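Local coordinates for cell division control protein 45 cdc45 putative (Entamoeba histolytica, PDB 6CC2) that probably acts in DNA replication as the Cdc45 component of the CMG helicase, working together with the MCM ring and GINS, at residues R16-D21 against D76-F81; K426-S431 against E456-R461; W465-L470 against N495-K500. All blocks are in the same frame, centred on the assembly; numbering follows the deposited sequence.

Contact 1 of 3, residues R16-D21 against D76-F81; sequences RNRGKD and DVHTVF
His78, near the start of strand 77-83, meets Arg18 from the end of helix 8-20 in two ways. Its imidazole serves as an acceptor through one nitrogen and as an apolar platform through one face. NE of Arg18 donates to ND1 of His78 at 2.9 Å. The donor approaches tilted from the imidazole plane, while ND1 lies close to the guanidinium plane. The two flat groups are turned 63° against each other, so this is an edge approach by the guanidinium and not a stack. Over the ring face sits the start of the same arginine chain: CB of Arg18 is 3.6 Å from the centroid of the His78 ring, near its normal, a CH-pi contact. Arg18 can touch both because its chain bends at chi3 (-64°), which folds NE back toward ND1. Accepting at ND1 is consistent with a neutral imidazole that carries its proton on NE2.

One residue on, Thr79 takes the next N-H along the guanidinium edge. NH1 of Arg18 donates to OG1 of Thr79 at 2.8 Å, with an N-H...O angle of 154°; a weak second bond of 3.3 Å runs from NE of Arg18 to the same OG1. With acceptors ranged along its NE-NH1 edge, the guanidinium is restrained from rotating, and Phe102 adds a cation-pi contact.

Helix 16-20 and strand 77-81 approach to 9.2 Å between axes, so the arginine has to bridge the gap. Strand 77-83 is an inner strand of the parallel N-terminal sheet, an alpha/beta arrangement consistent with kinship to RecJ-like DHH proteins, and it lies between strands 24-29 and 102-106, with helix 8-20 leading through a short loop into the former.

Contact 2 of 3, residues K426-S431 against E456-R461; sequences KYRFCS and EASSRR. With EDO (1,2-ethanediol), chain C.
NH1 of Arg428 is gripped from helix 444-462 both directly and through a solvent molecule. It donates to water 1 at 2.9 Å, and that water in turn donates to OG of Ser458 at 3.2 Å. A second, weak bond reaches OG of Ser459 at 3.2 Å, strongly bent with an N-H...O angle of 123°. The arginine chain runs extended from CG to NE, which carries the guanidinium from the strand to the helix. Ser458 CB lies over one guanidinium face, whereas Ser459 OG approaches the edge, so the consecutive serines meet different aspects of one flat group. Both hydroxyls are also tied to their own helix, Ser458 to the carbonyl of Leu454 and Ser459 to that of Ala455.

Strand 427-432, helix 444-462 and strand 468-474 form a beta-alpha-beta crossover, its two strands parallel neighbours in the mixed sheet; Arg428 links the first strand to the connecting helix. On its other side, strand 427-432 pairs antiparallel with 419-423, a pairing marked by a classic bulge at Lys426 and Tyr427 and by the Cys420-Cys430 disulfide.

NH2 of Arg428 binds the carbonyl of Lys464, just beyond the helix. NE of Arg428 donates nearly straight to O2 of a 1,2-ethanediol, probably from the crystallisation liquor, at 2.8 Å.

Contact 3 of 3, residues W465-L470 against N495-K500; sequences WLPFIL and NYFGAK
Phe497 of helix 494-508 presses its ring against Pro467, at the approach to strand 468-474, and against Ile469 within that strand. Phe497 buries more surface here than any other residue of the two segments, and each partner meets a different part of its ring. Pro467 lies over a face. Its CB stands 3.6 Å from the centroid of the Phe497 ring, 17° off the ring normal, which makes a CH-pi contact. CG of Pro467 reaches CD1 of Phe497 at 3.5 Å, so the pyrrolidine is displaced toward one rim of the phenyl ring and is not centred on it.

Ile469, two residues further along, comes to the edge. CG1 of Ile469 lies 4.0 Å from CE1 of Phe497, near the ring plane, and CD1 continues alongside the same rim atom. The aromatic side chain gets there by leaving the helix with CG anti to the backbone N (chi1 176°), which directs the ring toward Pro467 and the start of strand 468-474. Proline and isoleucine sit on the same side of the chain, whereas Phe468 between them points to the other, toward Leu454 and Ala455 of helix 444-462. This alternation places helices 494-508 and 444-462 on opposite faces of the mixed sheet. Ile469 also touches Phe429 on the neighbouring strand 427-432.

Among the main-chain atoms, the carbonyl of Pro467 is engaged by Arg428, as are both polar atoms of Ile469 by residues of strand 427-432. The side chains that face Phe497 are themselves purely hydrocarbon. The chemistry is apolar, with a modest CH-pi component: at this point the helix meets the sheet through the fit of a flat ring between Pro467 and Ile469, and probably through the exclusion of water, with no directional polar bond between the two segments.

In the fold
Contacts 2 and 3 belong to one mixed sheet, with centres 11 Å apart, and are stitched together by its hydrogen bonds: Arg428 O to Ile469 N is 2.8 Å, and Cys430 N to Ile469 O is 2.9 Å. They attach helices to opposite faces of that sheet, one polar and partly water-mediated, the other apolar. The ethanediol bound in contact 2 lies about 5 Å from the side chain of Phe468 in contact 3. Contact 1 belongs to the separate parallel sheet of the N-terminal region; its centre is 46 Å from that of contact 2, on the opposite side of the chain's centre, and its nearest atoms are about 20 Å from contact 3.

Contact 1 of 3, residues R16-D21 against D76-F81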
loop_
_atom_site.group_PDB
_atom_site.type_symbol
_atom_site.label_atom_id
_atom_site.label_comp_id
_atom_site.label_asym_id
_atom_site.label_seq_id
_atom_site.Cartn_x
_atom_site.Cartn_y
_atom_site.Cartn_z
ATOM N N ARG A 16 -16.299 21.922 -14.946
ATOM C CA ARG A 16 -15.957 22.917 -15.957
ATOM C C ARG A 16 -16.667 24.245 -15.708
ATOM O O ARG A 16 -16.046 25.309 -15.774
ATOM C CB ARG A 16 -16.297 22.387 -17.349
ATOM C CG ARG A 16 -15.287 21.410 -17.924
ATOM C CD ARG A 16 -15.627 21.053 -19.378
ATOM N NE ARG A 16 -16.666 20.028 -19.462
ATOM C CZ ARG A 16 -16.490 18.803 -19.964
ATOM N NH1 ARG A 16 -15.313 18.429 -20.455
ATOM N NH2 ARG A 16 -17.504 17.948 -19.983
ATOM N N ASN A 17 -17.975 24.203 -15.444
ATOM C CA ASN A 17 -18.725 25.437 -15.237
ATOM C C ASN A 17 -18.221 26.198 -14.019
ATOM O O ASN A 17 -18.085 27.429 -14.058
ATOM C CB ASN A 17 -20.211 25.132 -15.094
ATOM C CG ASN A 17 -20.853 24.792 -16.416
ATOM O OD1 ASN A 17 -20.274 25.037 -17.472
ATOM N ND2 ASN A 17 -22.054 24.229 -16.370
ATOM N N ARG A 18 -17.961 25.490 -12.919
ATOM C CA ARG A 18 -17.462 26.161 -11.724
ATOM C C ARG A 18 -16.017 26.591 -11.899
ATOM O O ARG A 18 -15.589 27.578 -11.292
ATOM C CB ARG A 18 -17.639 25.256 -10.510
ATOM C CG ARG A 18 -19.107 24.926 -10.230
ATOM C CD ARG A 18 -19.286 24.201 -8.884
ATOM N NE ARG A 18 -18.641 22.894 -8.810
ATOM C CZ ARG A 18 -19.193 21.747 -9.206
ATOM N NH1 ARG A 18 -18.508 20.615 -9.061
ATOM N NH2 ARG A 18 -20.407 21.726 -9.758
ATOM N N GLY A 19 -15.261 25.895 -12.753
ATOM C CA GLY A 19 -13.880 26.274 -12.994
ATOM C C GLY A 19 -13.725 27.562 -13.772
ATOM O O GLY A 19 -12.673 28.202 -13.689
ATOM N N LYS A 20 -14.754 27.967 -14.520
ATOM C CA LYS A 20 -14.692 29.238 -15.229
ATOM C C LYS A 20 -14.746 30.419 -14.268
ATOM O O LYS A 20 -14.226 31.493 -14.581
ATOM C CB LYS A 20 -15.839 29.338 -16.235
ATOM C CG LYS A 20 -15.743 28.368 -17.395
ATOM C CD LYS A 20 -17.105 28.156 -18.062
ATOM C CE LYS A 20 -17.825 29.464 -18.316
ATOM N NZ LYS A 20 -19.041 29.282 -19.163
ATOM N N ASP A 21 -15.363 30.238 -13.100
ATOM C CA ASP A 21 -15.556 31.311 -12.136
ATOM C C ASP A 21 -14.374 31.468 -11.183
ATOM O O ASP A 21 -14.543 32.020 -10.090
ATOM C CB ASP A 21 -16.845 31.069 -11.343
ATOM C CG ASP A 21 -17.458 32.352 -10.813
ATOM O OD1 ASP A 21 -17.922 33.175 -11.635
ATOM O OD2 ASP A 21 -17.486 32.536 -9.576
ATOM N N ASP A 76 -11.182 29.783 -2.812
ATOM C CA ASP A 76 -11.976 29.579 -4.012
ATOM C C ASP A 76 -12.297 28.109 -4.261
ATOM O O ASP A 76 -12.654 27.742 -5.385
ATOM C CB ASP A 76 -11.245 30.164 -5.223
ATOM C CG ASP A 76 -10.928 31.639 -5.057
ATOM O OD1 ASP A 76 -11.820 32.396 -4.615
ATOM O OD2 ASP A 76 -9.785 32.041 -5.366
ATOM N N VAL A 77 -12.190 27.255 -3.243
ATOM C CA VAL A 77 -12.448 25.837 -3.447
ATOM C C VAL A 77 -13.948 25.618 -3.595
ATOM O O VAL A 77 -14.729 25.950 -2.700
ATOM C CB VAL A 77 -11.864 25.000 -2.297
ATOM C CG1 VAL A 77 -12.183 23.526 -2.498
ATOM C CG2 VAL A 77 -10.371 25.211 -2.232
ATOM N N HIS A 78 -14.354 25.060 -4.741
ATOM C CA HIS A 78 -15.751 24.778 -5.028
ATOM C C HIS A 78 -16.093 23.299 -4.964
ATOM O O HIS A 78 -17.268 22.958 -4.803
ATOM C CB HIS A 78 -16.129 25.303 -6.427
ATOM C CG HIS A 78 -15.405 24.631 -7.564
ATOM N ND1 HIS A 78 -15.878 23.499 -8.189
ATOM C CD2 HIS A 78 -14.249 24.945 -8.198
ATOM C CE1 HIS A 78 -15.054 23.145 -9.156
ATOM N NE2 HIS A 78 -14.056 24.008 -9.185
ATOM N N THR A 79 -15.100 22.418 -5.066
ATOM C CA THR A 79 -15.324 20.993 -5.104
ATOM C C THR A 79 -14.195 20.329 -4.324
ATOM O O THR A 79 -13.043 20.769 -4.411
ATOM C CB THR A 79 -15.319 20.454 -6.537
ATOM O OG1 THR A 79 -16.326 21.090 -7.310
ATOM C CG2 THR A 79 -15.577 18.968 -6.560
ATOM N N VAL A 80 -14.523 19.276 -3.583
ATOM C CA VAL A 80 -13.509 18.445 -2.936
ATOM C C VAL A 80 -13.718 17.001 -3.367
ATOM O O VAL A 80 -14.856 16.537 -3.515
ATOM C CB VAL A 80 -13.543 18.560 -1.396
ATOM C CG1 VAL A 80 -13.299 19.988 -0.995
ATOM C CG2 VAL A 80 -14.859 18.034 -0.838
ATOM N N PHE A 81 -12.605 16.306 -3.582
ATOM C CA PHE A 81 -12.571 14.864 -3.772
ATOM C C PHE A 81 -11.828 14.257 -2.591
ATOM O O PHE A 81 -10.752 14.737 -2.233
ATOM C CB PHE A 81 -11.835 14.490 -5.060
ATOM C CG PHE A 81 -12.610 14.746 -6.290
ATOM C CD1 PHE A 81 -12.648 16.016 -6.854
ATOM C CD2 PHE A 81 -13.307 13.714 -6.916
ATOM C CE1 PHE A 81 -13.354 16.245 -8.021
ATOM C CE2 PHE A 81 -14.019 13.957 -8.081
ATOM C CZ PHE A 81 -14.049 15.219 -8.619
#

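Contact 2 of 3, residues K426-S431 against E456-R461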
loop_
_atom_site.group_PDB
_atom_site.type_symbol
_atom_site.label_atom_id
_atom_site.label_comp_id
_atom_site.label_asym_id
_atom_site.label_seq_id
_atom_site.Cartn_x
_atom_site.Cartn_y
_atom_site.Cartn_z
ATOM N N LYS A 426 -6.716 -11.275 20.113
ATOM C CA LYS A 426 -7.077 -9.886 19.839
ATOM C C LYS A 426 -5.939 -9.119 19.201
ATOM O O LYS A 426 -6.168 -8.252 18.352
ATOM C CB LYS A 426 -7.490 -9.192 21.138
ATOM C CG LYS A 426 -8.627 -9.873 21.891
ATOM C CD LYS A 426 -9.973 -9.332 21.465
ATOM C CE LYS A 426 -11.095 -9.921 22.310
ATOM N NZ LYS A 426 -12.393 -9.253 22.028
ATOM N N TYR A 427 -4.708 -9.414 19.596
ATOM C CA TYR A 427 -3.537 -8.755 19.069
ATOM C C TYR A 427 -2.333 -9.590 19.450
ATOM O O TYR A 427 -2.370 -10.369 20.400
ATOM C CB TYR A 427 -3.371 -7.319 19.610
ATOM C CG TYR A 427 -3.364 -7.236 21.114
ATOM C CD1 TYR A 427 -4.546 -7.111 21.834
ATOM C CD2 TYR A 427 -2.171 -7.294 21.829
ATOM C CE1 TYR A 427 -4.549 -7.063 23.213
ATOM C CE2 TYR A 427 -2.171 -7.255 23.211
ATOM C CZ TYR A 427 -3.366 -7.143 23.900
ATOM O OH TYR A 427 -3.384 -7.081 25.279
ATOM N N ARG A 428 -1.273 -9.417 18.690
ATOM C CA ARG A 428 0.041 -9.896 19.079
ATOM C C ARG A 428 0.785 -8.730 19.719
ATOM O O ARG A 428 0.598 -7.576 19.331
ATOM C CB ARG A 428 0.846 -10.433 17.912
ATOM C CG ARG A 428 0.266 -11.683 17.336
ATOM C CD ARG A 428 1.221 -12.316 16.331
ATOM N NE ARG A 428 0.660 -13.612 15.969
ATOM C CZ ARG A 428 -0.148 -13.833 14.940
ATOM N NH1 ARG A 428 -0.433 -12.864 14.085
ATOM N NH2 ARG A 428 -0.636 -15.046 14.748
ATOM N N PHE A 429 1.580 -9.041 20.727
ATOM C CA PHE A 429 2.342 -8.032 21.458
ATOM C C PHE A 429 3.784 -8.507 21.496
ATOM O O PHE A 429 4.048 -9.668 21.834
ATOM C CB PHE A 429 1.831 -7.843 22.898
ATOM C CG PHE A 429 2.475 -6.695 23.601
ATOM C CD1 PHE A 429 3.754 -6.822 24.137
ATOM C CD2 PHE A 429 1.822 -5.498 23.728
ATOM C CE1 PHE A 429 4.355 -5.730 24.782
ATOM C CE2 PHE A 429 2.422 -4.409 24.349
ATOM C CZ PHE A 429 3.696 -4.536 24.859
ATOM N N CYS A 430 4.706 -7.605 21.158
ATOM C CA CYS A 430 6.121 -7.921 21.199
ATOM C C CYS A 430 6.860 -6.732 21.795
ATOM O O CYS A 430 6.577 -5.593 21.440
ATOM C CB CYS A 430 6.669 -8.204 19.821
ATOM S SG CYS A 430 8.308 -8.935 19.908
ATOM N N SER A 431 7.801 -6.999 22.687
ATOM C CA SER A 431 8.611 -5.940 23.274
ATOM C C SER A 431 10.082 -6.246 23.045
ATOM O O SER A 431 10.504 -7.398 23.121
ATOM C CB SER A 431 8.324 -5.748 24.779
ATOM O OG SER A 431 8.697 -6.839 25.548
ATOM N N GLU A 456 2.653 -9.021 9.481
ATOM C CA GLU A 456 2.539 -9.977 8.392
ATOM C C GLU A 456 3.337 -11.248 8.644
ATOM O O GLU A 456 2.825 -12.342 8.437
ATOM C CB GLU A 456 2.992 -9.328 7.078
ATOM C CG GLU A 456 3.023 -10.306 5.940
ATOM C CD GLU A 456 3.230 -9.653 4.581
ATOM O OE1 GLU A 456 3.460 -8.393 4.536
ATOM O OE2 GLU A 456 3.172 -10.382 3.562
ATOM N N ALA A 457 4.603 -11.128 9.048
ATOM C CA ALA A 457 5.448 -12.306 9.214
ATOM C C ALA A 457 4.894 -13.265 10.256
ATOM O O ALA A 457 4.887 -14.481 10.036
ATOM C CB ALA A 457 6.868 -11.890 9.609
ATOM N N SER A 458 4.455 -12.748 11.399
ATOM C CA SER A 458 3.885 -13.621 12.428
ATOM C C SER A 458 2.568 -14.225 11.961
ATOM O O SER A 458 2.313 -15.410 12.188
ATOM C CB SER A 458 3.691 -12.853 13.742
ATOM O OG SER A 458 2.761 -11.774 13.606
ATOM N N SER A 459 1.729 -13.438 11.266
ATOM C CA SER A 459 0.461 -13.979 10.777
ATOM C C SER A 459 0.668 -15.098 9.788
ATOM O O SER A 459 -0.060 -16.102 9.813
ATOM C CB SER A 459 -0.371 -12.868 10.131
ATOM O OG SER A 459 -0.780 -11.919 11.089
ATOM N N ARG A 460 1.650 -14.950 8.888
ATOM C CA ARG A 460 1.941 -16.047 7.959
ATOM C C ARG A 460 2.530 -17.256 8.673
ATOM O O ARG A 460 2.217 -18.407 8.325
ATOM C CB ARG A 460 2.886 -15.535 6.866
ATOM C CG ARG A 460 2.268 -14.466 5.983
ATOM C CD ARG A 460 3.145 -14.168 4.740
ATOM N NE ARG A 460 2.554 -13.130 3.888
ATOM C CZ ARG A 460 1.668 -13.337 2.950
ATOM N NH1 ARG A 460 1.269 -14.577 2.651
ATOM N NH2 ARG A 460 1.197 -12.296 2.257
ATOM N N ARG A 461 3.382 -17.031 9.661
ATOM C CA ARG A 461 4.034 -18.148 10.350
ATOM C C ARG A 461 3.010 -19.014 11.074
ATOM O O ARG A 461 3.112 -20.246 11.074
ATOM C CB ARG A 461 5.074 -17.611 11.324
ATOM C CG ARG A 461 5.611 -18.677 12.279
ATOM C CD ARG A 461 6.914 -18.212 12.892
ATOM N NE ARG A 461 7.964 -18.174 11.894
ATOM C CZ ARG A 461 9.245 -17.956 12.157
ATOM N NH1 ARG A 461 9.636 -17.765 13.407
ATOM N NH2 ARG A 461 10.130 -17.933 11.171
HETATM C C1 EDO C . 3.331 -14.075 18.715
HETATM O O1 EDO C . 4.181 -14.229 17.555
HETATM C C2 EDO C . 2.437 -15.303 18.895
HETATM O O2 EDO C . 1.616 -15.508 17.743
HETATM O O HOH W 1 0.116 -10.048 13.812
#

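Contact 3 of 3, residues W465-L470 against N495-K500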
loop_
_atom_site.group_PDB
_atom_site.type_symbol
_atom_site.label_atom_id
_atom_site.label_comp_id
_atom_site.label_asym_id
_atom_site.label_seq_id
_atom_site.Cartn_x
_atom_site.Cartn_y
_atom_site.Cartn_z
ATOM N N TRP A 465 -4.168 -14.154 11.224
ATOM C CA TRP A 465 -3.930 -12.725 11.062
ATOM C C TRP A 465 -4.494 -11.948 12.242
ATOM O O TRP A 465 -5.658 -12.123 12.613
ATOM C CB TRP A 465 -4.543 -12.228 9.741
ATOM C CG TRP A 465 -3.729 -12.706 8.609
ATOM C CD1 TRP A 465 -3.749 -13.942 8.037
ATOM C CD2 TRP A 465 -2.701 -11.966 7.935
ATOM N NE1 TRP A 465 -2.793 -14.014 7.039
ATOM C CE2 TRP A 465 -2.134 -12.817 6.970
ATOM C CE3 TRP A 465 -2.187 -10.682 8.092
ATOM C CZ2 TRP A 465 -1.114 -12.406 6.125
ATOM C CZ3 TRP A 465 -1.158 -10.277 7.256
ATOM C CH2 TRP A 465 -0.632 -11.148 6.296
ATOM N N LEU A 466 -3.651 -11.127 12.841
ATOM C CA LEU A 466 -3.986 -10.288 13.975
ATOM C C LEU A 466 -3.324 -8.936 13.811
ATOM O O LEU A 466 -2.275 -8.824 13.165
ATOM C CB LEU A 466 -3.509 -10.918 15.296
ATOM C CG LEU A 466 -4.256 -12.168 15.712
ATOM C CD1 LEU A 466 -3.508 -12.816 16.847
ATOM C CD2 LEU A 466 -5.706 -11.821 16.129
ATOM N N PRO A 467 -3.893 -7.896 14.416
ATOM C CA PRO A 467 -3.152 -6.644 14.569
ATOM C C PRO A 467 -1.980 -6.867 15.508
ATOM O O PRO A 467 -1.915 -7.864 16.236
ATOM C CB PRO A 467 -4.199 -5.676 15.132
ATOM C CG PRO A 467 -5.184 -6.530 15.823
ATOM C CD PRO A 467 -5.193 -7.869 15.105
ATOM N N PHE A 468 -1.003 -5.972 15.419
ATOM C CA PHE A 468 0.286 -6.156 16.074
ATOM C C PHE A 468 0.645 -4.916 16.887
ATOM O O PHE A 468 0.562 -3.792 16.380
ATOM C CB PHE A 468 1.385 -6.436 15.036
ATOM C CG PHE A 468 2.603 -7.076 15.608
ATOM C CD1 PHE A 468 3.591 -6.314 16.221
ATOM C CD2 PHE A 468 2.793 -8.443 15.507
ATOM C CE1 PHE A 468 4.707 -6.919 16.752
ATOM C CE2 PHE A 468 3.914 -9.056 16.016
ATOM C CZ PHE A 468 4.871 -8.298 16.667
ATOM N N ILE A 469 1.049 -5.126 18.139
ATOM C CA ILE A 469 1.484 -4.052 19.031
ATOM C C ILE A 469 2.942 -4.311 19.376
ATOM O O ILE A 469 3.295 -5.388 19.882
ATOM C CB ILE A 469 0.620 -3.958 20.298
ATOM C CG1 ILE A 469 -0.801 -3.566 19.916
ATOM C CG2 ILE A 469 1.229 -2.910 21.257
ATOM C CD1 ILE A 469 -1.787 -3.647 21.019
ATOM N N LEU A 470 3.796 -3.337 19.058
ATOM C CA LEU A 470 5.239 -3.458 19.201
ATOM C C LEU A 470 5.722 -2.388 20.164
ATOM O O LEU A 470 5.380 -1.213 20.000
ATOM C CB LEU A 470 5.917 -3.274 17.834
ATOM C CG LEU A 470 7.447 -3.204 17.874
ATOM C CD1 LEU A 470 8.044 -4.500 18.237
ATOM C CD2 LEU A 470 7.945 -2.730 16.493
ATOM N N ASN A 495 -12.078 -0.986 13.761
ATOM C CA ASN A 495 -12.812 -0.148 14.699
ATOM C C ASN A 495 -12.473 -0.528 16.134
ATOM O O ASN A 495 -12.160 0.335 16.966
ATOM C CB ASN A 495 -14.323 -0.279 14.487
ATOM C CG ASN A 495 -14.833 0.574 13.366
ATOM O OD1 ASN A 495 -14.116 1.421 12.840
ATOM N ND2 ASN A 495 -16.100 0.373 13.001
ATOM N N TYR A 496 -12.566 -1.819 16.443
ATOM C CA TYR A 496 -12.362 -2.279 17.810
ATOM C C TYR A 496 -10.913 -2.103 18.229
ATOM O O TYR A 496 -10.638 -1.650 19.348
ATOM C CB TYR A 496 -12.796 -3.744 17.931
ATOM C CG TYR A 496 -12.768 -4.291 19.341
ATOM C CD1 TYR A 496 -13.852 -4.140 20.187
ATOM C CD2 TYR A 496 -11.649 -4.979 19.820
ATOM C CE1 TYR A 496 -13.828 -4.640 21.482
ATOM C CE2 TYR A 496 -11.619 -5.479 21.116
ATOM C CZ TYR A 496 -12.710 -5.310 21.936
ATOM O OH TYR A 496 -12.687 -5.805 23.221
ATOM N N PHE A 497 -9.966 -2.457 17.348
ATOM C CA PHE A 497 -8.553 -2.350 17.685
ATOM C C PHE A 497 -8.175 -0.905 17.976
ATOM O O PHE A 497 -7.516 -0.614 18.982
ATOM C CB PHE A 497 -7.697 -2.920 16.550
ATOM C CG PHE A 497 -6.226 -2.755 16.770
ATOM C CD1 PHE A 497 -5.565 -3.570 17.659
ATOM C CD2 PHE A 497 -5.509 -1.796 16.070
ATOM C CE1 PHE A 497 -4.193 -3.421 17.877
ATOM C CE2 PHE A 497 -4.151 -1.637 16.274
ATOM C CZ PHE A 497 -3.493 -2.460 17.178
ATOM N N GLY A 498 -8.611 0.020 17.122
ATOM C CA GLY A 498 -8.321 1.416 17.367
ATOM C C GLY A 498 -8.990 1.927 18.622
ATOM O O GLY A 498 -8.386 2.680 19.404
ATOM N N ALA A 499 -10.259 1.560 18.824
ATOM C CA ALA A 499 -10.977 2.056 19.995
ATOM C C ALA A 499 -10.283 1.601 21.272
ATOM O O ALA A 499 -10.055 2.395 22.196
ATOM C CB ALA A 499 -12.429 1.577 19.970
ATOM N N LYS A 500 -9.918 0.316 21.334
ATOM C CA LYS A 500 -9.365 -0.209 22.575
ATOM C C LYS A 500 -7.910 0.213 22.766
ATOM O O LYS A 500 -7.480 0.437 23.905
ATOM C CB LYS A 500 -9.513 -1.740 22.603
ATOM C CG LYS A 500 -10.984 -2.213 22.588
ATOM C CD LYS A 500 -11.793 -1.563 23.692
ATOM C CE LYS A 500 -13.263 -1.990 23.670
ATOM N NZ LYS A 500 -14.046 -1.263 24.703
#